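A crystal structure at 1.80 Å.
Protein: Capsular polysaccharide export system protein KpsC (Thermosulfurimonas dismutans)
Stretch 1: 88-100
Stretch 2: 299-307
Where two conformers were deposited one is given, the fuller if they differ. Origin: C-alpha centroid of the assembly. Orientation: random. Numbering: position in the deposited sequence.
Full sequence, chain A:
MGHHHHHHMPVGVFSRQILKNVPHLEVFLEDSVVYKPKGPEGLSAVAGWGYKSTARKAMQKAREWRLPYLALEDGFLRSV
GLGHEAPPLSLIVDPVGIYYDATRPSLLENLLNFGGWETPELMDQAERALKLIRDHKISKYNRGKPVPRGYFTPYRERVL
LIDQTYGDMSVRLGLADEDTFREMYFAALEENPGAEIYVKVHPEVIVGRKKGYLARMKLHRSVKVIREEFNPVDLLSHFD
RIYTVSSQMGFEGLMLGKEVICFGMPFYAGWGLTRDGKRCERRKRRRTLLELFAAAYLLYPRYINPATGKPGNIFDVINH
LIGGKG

Stretch 1 (88-100) PLSLIVDPVGIYY
Stretch 2 299-307: LYPRYINPA

Residues 90-94 of the first stretch form a strand that runs antiparallel to the short strand around 302-305 of the second: their axes approach to 4.8 Å, with 154° between the N-to-C directions. The register is fixed by two bridges. Leu91 and Arg302 form the hydrogen-bonded pair, CA to CA 5.2 Å, with Leu91 N donating to Arg302 O at 2.9 Å (161° at the hydrogen) and Arg302 N donating to Leu91 O at 2.8 Å (165°). Ser90 and Tyr303 form the non-hydrogen-bonded pair, CA to CA 4.4 Å. Here Ser90 CA lies 3.2 Å from Arg302 O, a CA-H...O contact. The ladder frays toward Leu89, where Ile304 N reaches Leu89 O in a weak hydrogen bond of 3.4 Å, though a nearly straight one (173°).

Backbone torsions (phi/psi) are extended at Ser90 (-140/157), Leu91 (-135/135), Ile92 (-92/128), Arg302 (-105/120) and Tyr303 (-103/145). Leu89 (-88/-19) and Tyr300 (-72/-50) lie outside this range. Beyond Ile92, which faces Pro301 at 4.6 Å between CA atoms, direct pairing gives way to water: water 2 accepts from Val93 N (2.9 Å) and donates to Tyr300 O (2.8 Å).

Ser90 (chi1 p) and Tyr303 (chi1 m, chi2 -89°) share one face of the sheet. Ser90 CB packs 3.4 Å from Tyr303 CD1, while water 1 donates to both Ser90 OG and Tyr303 OH, each at 2.8 Å, joining hydroxyls that do not meet directly. Leu91 (t, chi2 75°) and Arg302 occupy the other face. The extended Arg302 side chain (m, t, t, chi4 -175°) lays one guanidinium face over Val93, whose CB lies 3.7 Å from Arg302 NE. Water 3 accepts from Arg302 NH2 (3.0 Å) and donates to Val93 O (2.7 Å).

Tyr300 (t, chi2 56°) has the largest area covered by the opposing stretch. Its OH donates to Asp94 OD2 at 2.7 Å, a short bond to a carboxylate oxygen lying at the ring edge. Asp94 (t, chi2 -36°) uses OD1 to accept from Val96 N (2.8 Å) and Gly97 N (2.9 Å), bracing the following turn. Around this polar link, Ile92 CG2 lies 3.5 Å from Tyr300 CZ, and Tyr99 CB 3.8 Å from Tyr300 CE2. Ile92 (m, t) also brings CG1 to 4.3 Å from Pro301 CB.

At the opposite end, Leu89 (m, t) supplies an apolar contact: its CD2 is 4.2 Å from Ile304 CD1 (p, chi2 77°) and 4.1 Å from Pro306 CG.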

# COMPACT_ATOMS: atom_id res chain seq x y z
N PRO A 88 6.46 -4.58 11.47
CA PRO A 88 6.75 -4.01 10.14
C PRO A 88 8.20 -3.57 10.04
O PRO A 88 8.79 -3.08 11.00
CB PRO A 88 5.79 -2.82 10.05
CG PRO A 88 5.57 -2.41 11.46
CD PRO A 88 5.61 -3.68 12.28
N LEU A 89 8.77 -3.76 8.85
CA LEU A 89 10.14 -3.34 8.58
C LEU A 89 10.22 -1.90 8.10
O LEU A 89 11.29 -1.29 8.15
CB LEU A 89 10.78 -4.26 7.55
CG LEU A 89 10.87 -5.73 7.96
CD1 LEU A 89 11.44 -6.57 6.83
CD2 LEU A 89 11.72 -5.89 9.22
N SER A 90 9.11 -1.34 7.61
CA SER A 90 9.02 0.07 7.31
C SER A 90 7.65 0.57 7.74
O SER A 90 6.70 -0.20 7.87
CB SER A 90 9.24 0.35 5.81
OG SER A 90 8.24 -0.25 5.02
N LEU A 91 7.57 1.87 7.98
CA LEU A 91 6.37 2.49 8.52
C LEU A 91 6.08 3.76 7.74
O LEU A 91 6.99 4.55 7.47
CB LEU A 91 6.53 2.81 10.01
CG LEU A 91 5.27 3.14 10.80
CD1 LEU A 91 4.47 1.87 11.09
CD2 LEU A 91 5.64 3.85 12.09
N ILE A 92 4.82 3.95 7.37
CA ILE A 92 4.38 5.19 6.74
C ILE A 92 3.89 6.13 7.83
O ILE A 92 3.06 5.76 8.67
CB ILE A 92 3.28 4.91 5.70
CG1 ILE A 92 3.91 4.33 4.43
CG2 ILE A 92 2.51 6.19 5.36
CD1 ILE A 92 2.93 3.73 3.46
N VAL A 93 4.41 7.36 7.81
CA VAL A 93 4.08 8.38 8.80
C VAL A 93 3.71 9.62 8.00
O VAL A 93 4.59 10.31 7.47
CB VAL A 93 5.24 8.66 9.76
CG1 VAL A 93 4.86 9.73 10.78
CG2 VAL A 93 5.67 7.38 10.46
N ASP A 94 2.42 9.91 7.91
CA ASP A 94 1.92 10.97 7.03
C ASP A 94 1.30 12.09 7.86
O ASP A 94 0.21 11.89 8.43
CB ASP A 94 0.90 10.41 6.04
CG ASP A 94 0.63 11.35 4.88
OD1 ASP A 94 0.61 12.58 5.11
OD2 ASP A 94 0.44 10.87 3.75
N PRO A 95 1.94 13.26 7.96
CA PRO A 95 1.34 14.37 8.72
C PRO A 95 0.38 15.23 7.92
O PRO A 95 -0.14 16.21 8.46
CB PRO A 95 2.56 15.19 9.17
CG PRO A 95 3.71 14.73 8.31
CD PRO A 95 3.26 13.62 7.42
N VAL A 96 0.13 14.90 6.65
CA VAL A 96 -0.76 15.68 5.80
C VAL A 96 -2.10 14.96 5.70
O VAL A 96 -3.15 15.52 6.05
CB VAL A 96 -0.14 15.90 4.41
CG1 VAL A 96 -1.13 16.56 3.46
CG2 VAL A 96 1.13 16.73 4.52
N GLY A 97 -2.07 13.73 5.21
CA GLY A 97 -3.25 12.90 5.11
C GLY A 97 -2.86 11.44 5.21
O GLY A 97 -2.19 11.04 6.17
N ILE A 98 -3.26 10.62 4.24
CA ILE A 98 -2.75 9.27 4.12
C ILE A 98 -2.90 8.82 2.67
O ILE A 98 -3.82 9.24 1.97
CB ILE A 98 -3.45 8.29 5.10
CG1 ILE A 98 -2.67 6.98 5.20
CG2 ILE A 98 -4.89 8.03 4.68
CD1 ILE A 98 -1.23 7.13 5.71
N TYR A 99 -1.98 7.96 2.23
CA TYR A 99 -1.79 7.73 0.80
C TYR A 99 -3.05 7.22 0.13
O TYR A 99 -3.33 7.57 -1.02
CB TYR A 99 -0.63 6.76 0.57
CG TYR A 99 -0.84 5.38 1.14
CD1 TYR A 99 -0.42 5.07 2.43
CD2 TYR A 99 -1.43 4.37 0.39
CE1 TYR A 99 -0.61 3.81 2.96
CE2 TYR A 99 -1.62 3.10 0.91
CZ TYR A 99 -1.21 2.83 2.20
OH TYR A 99 -1.39 1.57 2.72
N TYR A 100 -3.83 6.38 0.81
CA TYR A 100 -5.00 5.78 0.18
C TYR A 100 -6.24 6.66 0.27
O TYR A 100 -7.27 6.28 -0.29
CB TYR A 100 -5.30 4.40 0.79
CG TYR A 100 -5.50 4.36 2.29
CD1 TYR A 100 -6.72 4.71 2.85
CD2 TYR A 100 -4.49 3.95 3.14
CE1 TYR A 100 -6.92 4.68 4.22
CE2 TYR A 100 -4.67 3.91 4.51
CZ TYR A 100 -5.89 4.27 5.04
OH TYR A 100 -6.08 4.23 6.41
N LEU A 299 11.11 7.58 -0.85
CA LEU A 299 11.00 8.79 -0.03
C LEU A 299 9.90 8.71 1.02
O LEU A 299 10.10 9.17 2.15
CB LEU A 299 10.75 10.00 -0.93
CG LEU A 299 11.76 10.28 -2.05
CD1 LEU A 299 11.45 11.61 -2.71
CD2 LEU A 299 13.19 10.26 -1.52
N TYR A 300 8.74 8.16 0.66
CA TYR A 300 7.57 8.29 1.52
C TYR A 300 7.68 7.44 2.78
O TYR A 300 7.47 7.98 3.88
CB TYR A 300 6.31 7.97 0.69
CG TYR A 300 4.97 8.08 1.38
CD1 TYR A 300 4.56 9.27 1.99
CD2 TYR A 300 4.08 7.01 1.37
CE1 TYR A 300 3.32 9.36 2.59
CE2 TYR A 300 2.85 7.10 1.96
CZ TYR A 300 2.46 8.28 2.57
OH TYR A 300 1.22 8.36 3.16
N PRO A 301 8.01 6.15 2.72
CA PRO A 301 8.07 5.35 3.94
C PRO A 301 9.34 5.62 4.73
O PRO A 301 10.35 6.11 4.21
CB PRO A 301 8.05 3.90 3.42
CG PRO A 301 7.79 4.00 1.94
CD PRO A 301 8.31 5.33 1.54
N ARG A 302 9.28 5.27 6.02
CA ARG A 302 10.44 5.33 6.90
C ARG A 302 10.94 3.91 7.14
O ARG A 302 10.20 3.07 7.66
CB ARG A 302 10.10 6.01 8.22
CG ARG A 302 9.47 7.38 8.04
CD ARG A 302 9.38 8.14 9.35
NE ARG A 302 8.81 9.46 9.15
CZ ARG A 302 8.71 10.39 10.10
NH1 ARG A 302 9.14 10.13 11.33
NH2 ARG A 302 8.17 11.57 9.82
N TYR A 303 12.19 3.65 6.77
CA TYR A 303 12.78 2.33 6.87
C TYR A 303 13.71 2.24 8.07
O TYR A 303 14.39 3.20 8.43
CB TYR A 303 13.56 1.98 5.60
CG TYR A 303 12.70 1.79 4.38
CD1 TYR A 303 12.17 0.55 4.07
CD2 TYR A 303 12.42 2.86 3.53
CE1 TYR A 303 11.37 0.37 2.96
CE2 TYR A 303 11.63 2.69 2.42
CZ TYR A 303 11.10 1.44 2.13
OH TYR A 303 10.32 1.26 1.02
N ILE A 304 13.73 1.06 8.69
CA ILE A 304 14.71 0.73 9.72
C ILE A 304 15.66 -0.30 9.13
O ILE A 304 15.29 -1.08 8.25
CB ILE A 304 14.07 0.21 11.03
CG1 ILE A 304 12.95 -0.81 10.77
CG2 ILE A 304 13.56 1.37 11.86
CD1 ILE A 304 13.41 -2.21 10.39
N ASN A 305 16.89 -0.28 9.61
CA ASN A 305 17.83 -1.32 9.24
C ASN A 305 17.51 -2.54 10.09
O ASN A 305 17.77 -2.53 11.30
CB ASN A 305 19.27 -0.86 9.44
CG ASN A 305 20.28 -1.89 8.98
OD1 ASN A 305 19.94 -3.06 8.79
ND2 ASN A 305 21.52 -1.46 8.78
N PRO A 306 16.93 -3.60 9.52
CA PRO A 306 16.50 -4.73 10.37
C PRO A 306 17.63 -5.34 11.17
O PRO A 306 17.39 -5.92 12.23
CB PRO A 306 15.92 -5.73 9.36
CG PRO A 306 15.59 -4.91 8.15
CD PRO A 306 16.65 -3.86 8.10
N ALA A 307 18.87 -5.21 10.70
CA ALA A 307 20.01 -5.84 11.36
C ALA A 307 20.50 -5.05 12.57
O ALA A 307 21.15 -5.63 13.44
CB ALA A 307 21.15 -6.01 10.36
O HOH W 1 7.97 0.55 2.35
O HOH W 2 6.71 8.47 6.52
O HOH W 3 6.71 11.97 7.25